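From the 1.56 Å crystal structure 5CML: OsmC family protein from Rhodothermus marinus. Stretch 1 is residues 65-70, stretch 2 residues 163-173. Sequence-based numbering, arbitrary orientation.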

# COMPACT_ATOMS: atom_id res chain seq x y z
N ASP A 65 8.77 -0.26 -0.12
CA ASP A 65 8.78 -1.19 -1.24
C ASP A 65 8.40 -2.59 -0.80
O ASP A 65 9.20 -3.32 -0.21
CB ASP A 65 10.17 -1.20 -1.88
CG ASP A 65 10.32 -2.27 -2.92
OD1 ASP A 65 9.30 -2.69 -3.52
OD2 ASP A 65 11.47 -2.70 -3.14
N PHE A 66 7.16 -2.96 -1.11
CA PHE A 66 6.60 -4.22 -0.64
C PHE A 66 7.24 -5.41 -1.34
O PHE A 66 7.18 -6.54 -0.85
CB PHE A 66 5.08 -4.20 -0.86
CG PHE A 66 4.36 -5.31 -0.18
CD1 PHE A 66 3.98 -5.20 1.14
CD2 PHE A 66 4.07 -6.48 -0.87
CE1 PHE A 66 3.30 -6.26 1.78
CE2 PHE A 66 3.39 -7.52 -0.25
CZ PHE A 66 3.00 -7.40 1.08
N THR A 67 7.86 -5.17 -2.49
CA THR A 67 8.41 -6.26 -3.30
C THR A 67 9.76 -6.75 -2.81
O THR A 67 10.17 -7.85 -3.16
CB THR A 67 8.60 -5.84 -4.76
OG1 THR A 67 9.73 -4.97 -4.83
CG2 THR A 67 7.36 -5.16 -5.32
N GLY A 68 10.46 -5.92 -2.03
CA GLY A 68 11.82 -6.25 -1.63
C GLY A 68 12.85 -6.15 -2.75
O GLY A 68 14.03 -6.45 -2.55
N LEU A 69 12.43 -5.72 -3.94
CA LEU A 69 13.34 -5.61 -5.08
C LEU A 69 14.32 -4.46 -4.91
O LEU A 69 15.36 -4.42 -5.56
CB LEU A 69 12.55 -5.43 -6.38
CG LEU A 69 11.68 -6.60 -6.82
CD1 LEU A 69 10.78 -6.20 -8.01
CD2 LEU A 69 12.54 -7.82 -7.16
N GLY A 70 14.00 -3.52 -4.02
CA GLY A 70 14.83 -2.35 -3.82
C GLY A 70 14.83 -1.45 -5.04
O GLY A 70 15.45 -0.39 -5.04
N GLY A 163 5.22 -7.55 -14.28
CA GLY A 163 6.49 -6.88 -14.50
C GLY A 163 7.63 -7.75 -13.97
O GLY A 163 7.67 -8.95 -14.22
N ARG A 164 8.54 -7.14 -13.22
CA ARG A 164 9.64 -7.87 -12.61
C ARG A 164 9.05 -8.74 -11.49
O ARG A 164 8.37 -8.22 -10.60
CB ARG A 164 10.69 -6.91 -12.06
CG ARG A 164 11.44 -6.09 -13.10
CD ARG A 164 11.97 -4.78 -12.50
NE ARG A 164 12.79 -5.01 -11.31
CZ ARG A 164 13.27 -4.04 -10.53
NH1 ARG A 164 13.01 -2.76 -10.79
NH2 ARG A 164 14.00 -4.35 -9.47
N PRO A 165 9.30 -10.06 -11.52
CA PRO A 165 8.76 -10.87 -10.43
C PRO A 165 9.54 -10.68 -9.14
O PRO A 165 10.66 -10.17 -9.17
CB PRO A 165 8.91 -12.31 -10.96
CG PRO A 165 10.02 -12.24 -11.94
CD PRO A 165 9.97 -10.87 -12.55
N PHE A 166 8.97 -11.10 -8.01
CA PHE A 166 9.65 -10.93 -6.73
C PHE A 166 9.25 -12.00 -5.73
O PHE A 166 8.33 -12.77 -5.97
CB PHE A 166 9.37 -9.52 -6.15
CG PHE A 166 7.92 -9.22 -5.88
CD1 PHE A 166 7.12 -8.68 -6.88
CD2 PHE A 166 7.37 -9.41 -4.62
CE1 PHE A 166 5.79 -8.37 -6.63
CE2 PHE A 166 6.04 -9.08 -4.36
CZ PHE A 166 5.25 -8.57 -5.37
N ARG A 167 9.98 -12.04 -4.62
CA ARG A 167 9.72 -13.01 -3.55
C ARG A 167 9.01 -12.37 -2.38
O ARG A 167 9.25 -11.20 -2.08
CB ARG A 167 11.01 -13.63 -3.04
CG ARG A 167 11.91 -14.23 -4.10
CD ARG A 167 13.34 -14.33 -3.58
NE ARG A 167 13.47 -15.48 -2.69
CZ ARG A 167 13.53 -16.74 -3.11
NH1 ARG A 167 13.44 -17.00 -4.41
NH2 ARG A 167 13.66 -17.74 -2.24
N ILE A 168 8.16 -13.14 -1.70
CA ILE A 168 7.61 -12.74 -0.41
C ILE A 168 7.51 -13.96 0.51
O ILE A 168 7.56 -15.10 0.05
CB ILE A 168 6.22 -12.08 -0.53
CG1 ILE A 168 5.22 -13.05 -1.15
CG2 ILE A 168 6.34 -10.80 -1.34
CD1 ILE A 168 3.77 -12.59 -0.98
N LYS A 169 7.36 -13.73 1.81
CA LYS A 169 7.14 -14.84 2.75
C LYS A 169 5.79 -15.55 2.54
O LYS A 169 4.75 -14.90 2.33
CB LYS A 169 7.22 -14.32 4.19
CG LYS A 169 8.55 -13.65 4.54
CD LYS A 169 9.72 -14.59 4.31
CE LYS A 169 10.95 -14.20 5.11
NZ LYS A 169 12.04 -15.22 4.97
N LYS A 170 5.79 -16.88 2.57
CA LYS A 170 4.54 -17.65 2.56
C LYS A 170 3.67 -17.25 3.75
O LYS A 170 2.43 -17.34 3.68
CB LYS A 170 4.80 -19.16 2.60
CG LYS A 170 5.45 -19.72 1.34
CD LYS A 170 5.74 -21.22 1.50
CE LYS A 170 6.79 -21.71 0.50
NZ LYS A 170 7.10 -23.16 0.67
N GLN A 171 4.31 -16.81 4.82
CA GLN A 171 3.62 -16.31 6.01
C GLN A 171 2.62 -15.21 5.64
O GLN A 171 1.57 -15.09 6.28
CB GLN A 171 4.64 -15.80 7.05
CG GLN A 171 4.03 -15.21 8.33
CD GLN A 171 5.06 -14.52 9.22
OE1 GLN A 171 6.05 -13.96 8.73
NE2 GLN A 171 4.82 -14.54 10.52
N PHE A 172 2.93 -14.41 4.62
CA PHE A 172 2.03 -13.34 4.22
C PHE A 172 0.64 -13.88 3.85
O PHE A 172 -0.35 -13.44 4.42
CB PHE A 172 2.61 -12.55 3.04
CG PHE A 172 1.66 -11.53 2.48
CD1 PHE A 172 1.38 -10.37 3.19
CD2 PHE A 172 1.05 -11.73 1.25
CE1 PHE A 172 0.49 -9.44 2.68
CE2 PHE A 172 0.17 -10.78 0.73
CZ PHE A 172 -0.11 -9.64 1.45
N LEU A 173 0.56 -14.81 2.91
CA LEU A 173 -0.75 -15.29 2.49
C LEU A 173 -1.39 -16.08 3.60
O LEU A 173 -2.59 -15.97 3.80
CB LEU A 173 -0.68 -16.14 1.23
CG LEU A 173 -2.04 -16.62 0.70
CD1 LEU A 173 -3.14 -15.55 0.69
CD2 LEU A 173 -1.90 -17.16 -0.69
O HOH W 1 8.96 -8.64 -0.44
O HOH W 2 12.03 -9.66 -3.58

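No direct hydrogen bond joins these two stretches, although stretch 2 includes the strand 166-169 and the loop of stretch 1 brings carbonyl oxygens close to it; water makes the polar connection instead. One water donates to Phe66 O (2.8 Å from its oxygen) and to Arg167 O (3.1 Å), and so bridges two carbonyls that have no hydrogen to offer each other. A second water donates to Thr67 O at 2.6 Å and accepts a weak hydrogen bond from Arg167 N at 3.3 Å. Thr67 O and Arg167 O lie 3.6 Å apart, and as two acceptors they cannot hydrogen-bond to each other; each receives a hydrogen bond from a different water.

The contact illustrates a general principle: a loop can pack against a neighbouring segment without direct hydrogen bonds, through apolar contacts and bridging water, and here the loop has a network of its own internal hydrogen bonds. Asp65 does much of the fixing without touching the other stretch. Its OD1 accepts from Thr67 OG1 (2.7 Å) and from Thr67 N (3.0 Å), while its OD2 accepts from Gly70 N (2.8 Å). Thr67 OG1 in turn accepts from Leu69 N at 2.9 Å, so the threonine hydroxyl is both donor and acceptor. These bonds tie together the type I turn from Asp65 to Gly68 and the two residues after it, and the turn's own backbone bond, Gly68 N to Asp65 O, is weak at 3.4 Å. Gly68 and Gly70 both adopt positive phi, a conformation that favours glycine.

With its hydroxyl engaged inside the loop, Thr67 lays its carbon skeleton over the Phe166 ring. Thr67 CB sits 3.8 Å from the centroid of that ring and only 17° off its normal, a CH-pi contact over the face. Thr67 and Phe166 also form the closest CA pair, with Thr67 CA 5.9 Å from Phe166 CA.

Phe66 makes a different aromatic contact. Its CA-to-CB bond points sideways, but the ring end comes nearer and directs its edge at the face of Phe172, on the helix that follows the strand. The planes meet at 69°, the centroids are 5.3 Å apart, and Phe66 CZ approaches Phe172 CE1 to 3.6 Å.

The CA-to-CB bond of Leu69 points toward the other stretch, and its side chain extends the apolar surface. Leu69 CD2 lies 3.7 Å from Phe166 CB and 3.6 Å from Pro165 O, while CD1 sits over one face of the Arg164 guanidinium. Leu69 CB is 3.6 Å from Arg164 NH2; the guanidinium packs against the leucine side chain, with no hydrogen bond between them.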